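Local coordinates for protein NAD-dependent L-serine dehydrogenase (Pseudomonas aeruginosa, PDB 3OBB) that catalyses the NAD+-dependent oxidation of L-serine and methyl-L-serine, turning L-serine into aminoacetaldehyde and CO2, and has low activity toward beta-hydroxyisobutyrate, at residues D120-G125 with A168-K173; T134-V139 with N159-G164; V182-T187 with R285-V290. All coordinates share one frame; numbering follows the deposited sequence.

Contacts 1 and 2 adjoin, with centres about 7 Å apart, in the same part of the sheet: strand 117-124 of contact 1 runs antiparallel to strand 135-140 of contact 2, with S124 O probably accepting from T136 N. Contact 3 lies about 21 Å between centres from contact 1, yet both use helix 168-196, contact 1 its first turns and contact 3 a later stretch. The residues that touch in contacts 1 and 3 are buried; contact 2, at an outermost strand of the sheet within the chain, is only partly buried. Chemistry differs accordingly: in contact 1 a carboxylate takes helix N-H groups and the active-site lysine bonds a strand carbonyl, in contact 2 backbone bonds join parallel strands, and in contact 3 apolar side chains pack.

Contact 1 (D120-G125 with A168-K173)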
loop_
_atom_site.group_PDB
_atom_site.type_symbol
_atom_site.label_atom_id
_atom_site.label_comp_id
_atom_site.label_asym_id
_atom_site.label_seq_id
_atom_site.Cartn_x
_atom_site.Cartn_y
_atom_site.Cartn_z
ATOM N N ASP A 120 18.090 20.602 18.870
ATOM C CA ASP A 120 17.789 20.187 17.497
ATOM C C ASP A 120 16.645 21.081 17.014
ATOM O O ASP A 120 15.595 21.164 17.644
ATOM C CB ASP A 120 17.496 18.667 17.359
ATOM C CG ASP A 120 16.365 18.170 18.283
ATOM O OD1 ASP A 120 16.558 17.989 19.503
ATOM O OD2 ASP A 120 15.270 17.915 17.774
ATOM N N ALA A 121 16.871 21.790 15.926
ATOM C CA ALA A 121 15.905 22.744 15.455
ATOM C C ALA A 121 15.801 22.703 13.921
ATOM O O ALA A 121 16.118 23.705 13.232
ATOM C CB ALA A 121 16.245 24.141 15.955
ATOM N N PRO A 122 15.379 21.542 13.388
ATOM C CA PRO A 122 15.138 21.355 11.968
ATOM C C PRO A 122 14.072 22.299 11.524
ATOM O O PRO A 122 13.229 22.771 12.320
ATOM C CB PRO A 122 14.581 19.939 11.884
ATOM C CG PRO A 122 14.026 19.699 13.297
ATOM C CD PRO A 122 15.082 20.305 14.124
ATOM N N VAL A 123 14.063 22.514 10.232
ATOM C CA VAL A 123 13.398 23.655 9.718
ATOM C C VAL A 123 12.413 23.214 8.638
ATOM O O VAL A 123 12.589 22.155 7.997
ATOM C CB VAL A 123 14.502 24.674 9.315
ATOM C CG1 VAL A 123 14.918 24.507 7.903
ATOM C CG2 VAL A 123 14.088 26.064 9.649
ATOM N N SER A 124 11.347 23.996 8.475
ATOM C CA SER A 124 10.303 23.689 7.506
ATOM C C SER A 124 9.920 25.009 6.811
ATOM O O SER A 124 9.887 26.066 7.436
ATOM C CB SER A 124 9.143 23.026 8.270
ATOM O OG SER A 124 7.962 22.973 7.534
ATOM N N GLY A 125 9.630 24.945 5.520
ATOM C CA GLY A 125 9.512 26.123 4.707
ATOM C C GLY A 125 10.458 26.007 3.517
ATOM O O GLY A 125 11.308 25.098 3.412
ATOM N N ALA A 168 13.177 15.867 19.890
ATOM C CA ALA A 168 11.737 16.061 19.607
ATOM C C ALA A 168 11.495 16.949 18.405
ATOM O O ALA A 168 10.458 16.829 17.735
ATOM C CB ALA A 168 11.037 16.630 20.802
ATOM N N GLY A 169 12.459 17.829 18.106
ATOM C CA GLY A 169 12.355 18.655 16.911
ATOM C C GLY A 169 12.433 17.748 15.701
ATOM O O GLY A 169 11.644 17.880 14.771
ATOM N N GLN A 170 13.381 16.809 15.698
ATOM C CA GLN A 170 13.467 15.878 14.564
ATOM C C GLN A 170 12.237 15.028 14.492
ATOM O O GLN A 170 11.825 14.688 13.403
ATOM C CB GLN A 170 14.707 14.983 14.619
ATOM C CG GLN A 170 16.049 15.731 14.648
ATOM C CD GLN A 170 16.296 16.614 13.430
ATOM O OE1 GLN A 170 15.668 16.451 12.382
ATOM N NE2 GLN A 170 17.232 17.540 13.562
ATOM N N VAL A 171 11.653 14.640 15.635
ATOM C CA VAL A 171 10.497 13.749 15.593
ATOM C C VAL A 171 9.349 14.503 14.925
ATOM O O VAL A 171 8.694 13.964 14.032
ATOM C CB VAL A 171 10.081 13.178 17.024
ATOM C CG1 VAL A 171 8.871 12.302 16.921
ATOM C CG2 VAL A 171 11.238 12.358 17.665
ATOM N N ALA A 172 9.121 15.760 15.345
ATOM C CA ALA A 172 7.998 16.545 14.831
ATOM C C ALA A 172 8.183 16.732 13.320
ATOM O O ALA A 172 7.219 16.575 12.546
ATOM C CB ALA A 172 7.888 17.911 15.592
ATOM N N LYS A 173 9.430 16.994 12.918
ATOM C CA LYS A 173 9.816 17.255 11.525
ATOM C C LYS A 173 9.546 16.063 10.609
ATOM O O LYS A 173 8.989 16.218 9.520
ATOM C CB LYS A 173 11.306 17.668 11.422
ATOM C CG LYS A 173 11.813 17.904 9.973
ATOM C CD LYS A 173 11.047 19.035 9.272
ATOM C CE LYS A 173 11.409 19.155 7.791
ATOM N NZ LYS A 173 12.849 19.536 7.559
#
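D120, P122 and V123, at the end of strand 117-124, lie along the opening turns of helix 168-196, where G169, Q170 and K173 meet them. D120 OD2 sits over the first turn and accepts from Q170 N (3.0 Å), nearly along its C-O axis, and, weakly, from G169 N (2.8 Å). A carboxylate here would probably interact favourably with the positive end of the helix dipole. A CB on G169 would point toward 120-125 and clash with D120 O, so glycine allows the helix to lie this close. P122 CG packs 3.3 Å from G169 O. The proline ring also lies against the amide of Q170, with P122 CD 3.5 Å from Q170 NE2, and touches K173 CB. The active-site lysine reaches past it: with CG anti to the backbone N (chi1 178°) and bends at chi2 and chi4, it brings K173 NZ to V123 O at 2.7 Å. K173 NZ also bonds T98 OG1, of the NAD+ site; D120 OD1 is held by H108 and G167 N, and the Q170 amide by S97 O and I99 N. Helix 101-112 covers Q170 and V171, strand 135-140 pairs with 120-125, and L199 of the second subunit packs on A168 and A172.

Contact 2 (T134-V139 with N159-G164)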
loop_
_atom_site.group_PDB
_atom_site.type_symbol
_atom_site.label_atom_id
_atom_site.label_comp_id
_atom_site.label_asym_id
_atom_site.label_seq_id
_atom_site.Cartn_x
_atom_site.Cartn_y
_atom_site.Cartn_z
ATOM N N THR A 134 11.178 33.397 7.180
ATOM C CA THR A 134 9.813 33.014 7.649
ATOM C C THR A 134 9.688 31.511 7.963
ATOM O O THR A 134 8.575 30.962 8.081
ATOM C CB THR A 134 8.749 33.343 6.593
ATOM O OG1 THR A 134 9.061 32.626 5.383
ATOM C CG2 THR A 134 8.692 34.853 6.299
ATOM N N LEU A 135 10.842 30.865 8.081
ATOM C CA LEU A 135 10.941 29.440 8.362
ATOM C C LEU A 135 10.223 29.049 9.646
ATOM O O LEU A 135 10.138 29.823 10.583
ATOM C CB LEU A 135 12.421 29.052 8.504
ATOM C CG LEU A 135 13.285 29.066 7.260
ATOM C CD1 LEU A 135 14.737 28.743 7.660
ATOM C CD2 LEU A 135 12.735 28.082 6.222
ATOM N N THR A 136 9.717 27.840 9.713
ATOM C CA THR A 136 9.327 27.356 11.044
ATOM C C THR A 136 10.422 26.477 11.625
ATOM O O THR A 136 11.057 25.710 10.923
ATOM C CB THR A 136 7.851 26.814 11.169
ATOM O OG1 THR A 136 7.793 25.545 11.885
ATOM C CG2 THR A 136 7.189 26.742 9.861
ATOM N N PHE A 137 10.687 26.674 12.901
ATOM C CA PHE A 137 11.628 25.835 13.571
ATOM C C PHE A 137 10.867 24.900 14.445
ATOM O O PHE A 137 9.894 25.300 15.086
ATOM C CB PHE A 137 12.594 26.675 14.405
ATOM C CG PHE A 137 13.566 27.464 13.583
ATOM C CD1 PHE A 137 13.236 28.743 13.126
ATOM C CD2 PHE A 137 14.817 26.929 13.257
ATOM C CE1 PHE A 137 14.134 29.495 12.390
ATOM C CE2 PHE A 137 15.731 27.662 12.512
ATOM C CZ PHE A 137 15.399 28.963 12.079
HETATM N N MSE A 138 11.329 23.658 14.489
HETATM C CA MSE A 138 10.762 22.643 15.379
HETATM C C MSE A 138 11.869 22.166 16.304
HETATM O O MSE A 138 12.843 21.550 15.883
HETATM C CB MSE A 138 10.178 21.492 14.575
HETATM C CG MSE A 138 9.102 21.949 13.622
HETATM SE SE MSE A 138 8.531 20.513 12.450
HETATM C CE MSE A 138 7.242 21.472 11.353
ATOM N N VAL A 139 11.710 22.482 17.577
ATOM C CA VAL A 139 12.853 22.531 18.480
ATOM C C VAL A 139 12.739 21.497 19.586
ATOM O O VAL A 139 11.746 21.483 20.313
ATOM C CB VAL A 139 12.955 23.941 19.085
ATOM C CG1 VAL A 139 14.066 24.037 20.108
ATOM C CG2 VAL A 139 13.154 24.959 17.972
ATOM N N ASN A 159 7.456 30.988 12.809
ATOM C CA ASN A 159 6.890 30.136 13.854
ATOM C C ASN A 159 7.974 29.348 14.553
ATOM O O ASN A 159 8.770 28.674 13.904
ATOM C CB ASN A 159 5.849 29.167 13.305
ATOM C CG ASN A 159 4.568 29.854 12.931
ATOM O OD1 ASN A 159 4.309 30.983 13.365
ATOM N ND2 ASN A 159 3.750 29.183 12.112
ATOM N N ILE A 160 7.986 29.411 15.876
ATOM C CA ILE A 160 8.981 28.672 16.634
ATOM C C ILE A 160 8.271 27.776 17.623
ATOM O O ILE A 160 7.668 28.241 18.593
ATOM C CB ILE A 160 10.063 29.604 17.298
ATOM C CG1 ILE A 160 10.700 30.515 16.241
ATOM C CG2 ILE A 160 11.150 28.782 17.957
ATOM C CD1 ILE A 160 11.010 31.860 16.728
ATOM N N PHE A 161 8.337 26.479 17.359
ATOM C CA PHE A 161 7.689 25.526 18.219
ATOM C C PHE A 161 8.689 24.774 19.062
ATOM O O PHE A 161 9.705 24.310 18.537
ATOM C CB PHE A 161 6.877 24.528 17.385
ATOM C CG PHE A 161 5.780 25.161 16.597
ATOM C CD1 PHE A 161 5.934 25.400 15.231
ATOM C CD2 PHE A 161 4.580 25.515 17.205
ATOM C CE1 PHE A 161 4.911 25.956 14.484
ATOM C CE2 PHE A 161 3.555 26.109 16.462
ATOM C CZ PHE A 161 3.729 26.333 15.094
ATOM N N HIS A 162 8.406 24.679 20.364
ATOM C CA HIS A 162 9.137 23.793 21.259
ATOM C C HIS A 162 8.410 22.466 21.211
ATOM O O HIS A 162 7.356 22.314 21.825
ATOM C CB HIS A 162 9.119 24.359 22.684
ATOM C CG HIS A 162 10.085 23.701 23.623
ATOM N ND1 HIS A 162 11.089 22.855 23.197
ATOM C CD2 HIS A 162 10.234 23.815 24.964
ATOM C CE1 HIS A 162 11.790 22.448 24.241
ATOM N NE2 HIS A 162 11.297 23.023 25.322
ATOM N N ALA A 163 8.949 21.536 20.423
ATOM C CA ALA A 163 8.309 20.271 20.163
ATOM C C ALA A 163 8.407 19.312 21.358
ATOM O O ALA A 163 7.543 18.451 21.538
ATOM C CB ALA A 163 8.892 19.646 18.922
ATOM N N GLY A 164 9.447 19.465 22.176
ATOM C CA GLY A 164 9.631 18.601 23.347
ATOM C C GLY A 164 11.095 18.525 23.767
ATOM O O GLY A 164 11.889 19.443 23.416
HETATM O O HOH W 1 7.003 29.900 9.992
#
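F137 and V139 are joined to N159, F161 and A163 by four backbone hydrogen bonds of 2.8 to 3.0 Å that alternate between the parallel strands: F137 N to N159 O, F161 N to F137 O, V139 N to F161 O and A163 N to V139 O. The short strand segments diverge by only 19°. At the start, a water continues the link, donating to T134 O and accepting from N159 N, and T136 CA makes a CA-H...O contact with N159 O. One side chain joins the polar set: H162 ND1 donates to V139 O (3.3 Å) in the plane of its ring but 47° out of the carbonyl plane, while A163 N arrives from the opposite face, so two donors grip one oxygen.

Apolar contacts are lighter. I160 CG2 lies 4.3 Å from V139 CG2 and also meets F137 CB, on the face that helix 143-156 covers, where F153 meets the F137 ring. On the other face, helix 168-196, with K173 of the active site, covers M138, a selenomethionine, and I207 of the second subunit packs on M138 and F161. T136 OG1 sits at the F161 ring edge, 3.8 Å from F161 CD1, buried with no polar partner in the model. Strand 135-140, helix 143-156 and strand 159-164 form a beta-alpha-beta crossover, here ending the extended Rossmann-type sheet of the NAD-binding domain.

Contact 3 (V182-T187 with R285-V290); sequences VLMIGT and RDFSVV
The F287 ring receives the tip of M184, a selenomethionine, obliquely. M184 CE sits 3.6 Å from F287 CZ and nearly as close to F287 CE2, and the selenium lies 5.3 Å from the ring centroid, 32° off the ring normal, a Met-aromatic contact. The two side chains cross at about a right angle. Around the same ring, F241 meets it edge-to-face and Y221 meets it with planes at about 50°, forming an aromatic cluster. The other flat group is the D286 carboxylate. D286 OD2 takes S288 N at 2.9 Å from above the carboxylate plane, an Asx turn that ties S288 to D286 at the entry to the 3-10 turn 287-289. S288 OG also donates to D286 OD2, at a short 2.5 Å, while D286 OD1 bonds Y221 OH and F241 N.

M184 supplies most of the contact from the helix side. Its CG is anti to the backbone N (chi1 178°), and bends at chi2 and chi3 fold the end of the chain back between F287 and S288, with M184 SE 3.7 Å from S288 CB. Farther up the chain, M184 CG meets V290 CG1 at 4.0 Å. V290 splits its branches: V290 CG2 packs on I185 CG1 at 3.8 Å and also touches I185 CD1, the two side chains crossing at about a right angle. Every meeting across the interface is apolar or selenium-based.

The contact fastens the loop between helices 265-279 and 291-294 onto helix 168-196. L273 and Y274 of helix 265-279 press on I185, and L277 on V290, F294 of helix 291-294 touches I185, and A217 of helix 216-220 borders M184, while M266 of the second subunit also packs on I185.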
loop_
_atom_site.group_PDB
_atom_site.type_symbol
_atom_site.label_atom_id
_atom_site.label_comp_id
_atom_site.label_asym_id
_atom_site.label_seq_id
_atom_site.Cartn_x
_atom_site.Cartn_y
_atom_site.Cartn_z
ATOM N N VAL A 182 2.149 12.120 2.143
ATOM C CA VAL A 182 0.855 11.441 2.038
ATOM C C VAL A 182 -0.195 12.384 1.481
ATOM O O VAL A 182 -0.934 11.998 0.567
ATOM C CB VAL A 182 0.446 10.947 3.418
ATOM C CG1 VAL A 182 -1.037 10.550 3.483
ATOM C CG2 VAL A 182 1.426 9.828 3.861
ATOM N N LEU A 183 -0.280 13.624 2.001
ATOM C CA LEU A 183 -1.331 14.488 1.469
ATOM C C LEU A 183 -1.076 14.939 0.038
ATOM O O LEU A 183 -2.033 15.180 -0.722
ATOM C CB LEU A 183 -1.681 15.671 2.401
ATOM C CG LEU A 183 -0.625 16.652 2.745
ATOM C CD1 LEU A 183 -0.590 17.710 1.616
ATOM C CD2 LEU A 183 -0.948 17.268 4.141
HETATM N N MSE A 184 0.198 15.033 -0.317
HETATM C CA MSE A 184 0.583 15.396 -1.680
HETATM C C MSE A 184 0.247 14.284 -2.700
HETATM O O MSE A 184 -0.297 14.532 -3.795
HETATM C CB MSE A 184 2.065 15.813 -1.772
HETATM C CG MSE A 184 2.509 16.143 -3.201
HETATM SE SE MSE A 184 1.608 17.745 -3.927
HETATM C CE MSE A 184 2.539 19.155 -3.001
ATOM N N ILE A 185 0.524 13.044 -2.346
ATOM C CA ILE A 185 0.156 11.962 -3.271
ATOM C C ILE A 185 -1.353 11.796 -3.306
ATOM O O ILE A 185 -1.946 11.648 -4.383
ATOM C CB ILE A 185 0.866 10.644 -2.911
ATOM C CG1 ILE A 185 2.377 10.896 -2.884
ATOM C CG2 ILE A 185 0.525 9.547 -3.948
ATOM C CD1 ILE A 185 3.206 9.642 -2.590
ATOM N N GLY A 186 -1.975 11.849 -2.121
ATOM C CA GLY A 186 -3.418 11.850 -2.020
ATOM C C GLY A 186 -3.999 12.901 -2.960
ATOM O O GLY A 186 -4.896 12.603 -3.743
ATOM N N THR A 187 -3.488 14.124 -2.908
ATOM C CA THR A 187 -4.002 15.213 -3.724
ATOM C C THR A 187 -3.807 14.986 -5.250
ATOM O O THR A 187 -4.739 15.138 -6.054
ATOM C CB THR A 187 -3.448 16.605 -3.242
ATOM O OG1 THR A 187 -3.759 16.805 -1.836
ATOM C CG2 THR A 187 -4.082 17.750 -4.074
ATOM N N ARG A 285 13.445 17.039 -9.515
ATOM C CA ARG A 285 12.216 17.792 -9.750
ATOM C C ARG A 285 11.581 18.109 -8.398
ATOM O O ARG A 285 11.882 17.456 -7.362
ATOM C CB ARG A 285 11.238 17.037 -10.683
ATOM C CG ARG A 285 11.826 16.696 -12.067
ATOM C CD ARG A 285 11.237 17.594 -13.185
ATOM N NE ARG A 285 11.526 17.025 -14.506
ATOM C CZ ARG A 285 10.733 17.105 -15.569
ATOM N NH1 ARG A 285 9.569 17.746 -15.512
ATOM N NH2 ARG A 285 11.114 16.539 -16.712
ATOM N N ASP A 286 10.712 19.118 -8.394
ATOM C CA ASP A 286 9.929 19.399 -7.197
ATOM C C ASP A 286 9.096 18.157 -6.821
ATOM O O ASP A 286 8.589 17.453 -7.708
ATOM C CB ASP A 286 8.994 20.579 -7.426
ATOM C CG ASP A 286 8.014 20.742 -6.278
ATOM O OD1 ASP A 286 8.480 21.212 -5.197
ATOM O OD2 ASP A 286 6.808 20.355 -6.440
ATOM N N PHE A 287 8.934 17.897 -5.521
ATOM C CA PHE A 287 8.288 16.659 -5.079
ATOM C C PHE A 287 6.843 16.520 -5.594
ATOM O O PHE A 287 6.331 15.419 -5.646
ATOM C CB PHE A 287 8.359 16.504 -3.539
ATOM C CG PHE A 287 7.455 17.453 -2.782
ATOM C CD1 PHE A 287 7.623 18.845 -2.886
ATOM C CD2 PHE A 287 6.401 16.957 -1.998
ATOM C CE1 PHE A 287 6.781 19.727 -2.181
ATOM C CE2 PHE A 287 5.558 17.816 -1.287
ATOM C CZ PHE A 287 5.738 19.202 -1.376
ATOM N N SER A 288 6.173 17.615 -5.978
ATOM C CA SER A 288 4.824 17.477 -6.565
ATOM C C SER A 288 4.805 16.794 -7.947
ATOM O O SER A 288 3.738 16.471 -8.466
ATOM C CB SER A 288 4.026 18.805 -6.532
ATOM O OG SER A 288 4.535 19.771 -7.433
ATOM N N VAL A 289 5.986 16.538 -8.506
ATOM C CA VAL A 289 6.176 15.749 -9.742
ATOM C C VAL A 289 5.557 14.344 -9.629
ATOM O O VAL A 289 5.283 13.664 -10.646
ATOM C CB VAL A 289 7.675 15.671 -10.142
ATOM C CG1 VAL A 289 8.443 14.608 -9.284
ATOM C CG2 VAL A 289 7.821 15.396 -11.633
ATOM N N VAL A 290 5.241 13.958 -8.392
ATOM C CA VAL A 290 4.505 12.725 -8.153
ATOM C C VAL A 290 3.222 12.711 -8.997
ATOM O O VAL A 290 2.744 11.642 -9.343
ATOM C CB VAL A 290 4.262 12.519 -6.616
ATOM C CG1 VAL A 290 3.157 13.436 -6.084
ATOM C CG2 VAL A 290 4.000 11.054 -6.261
#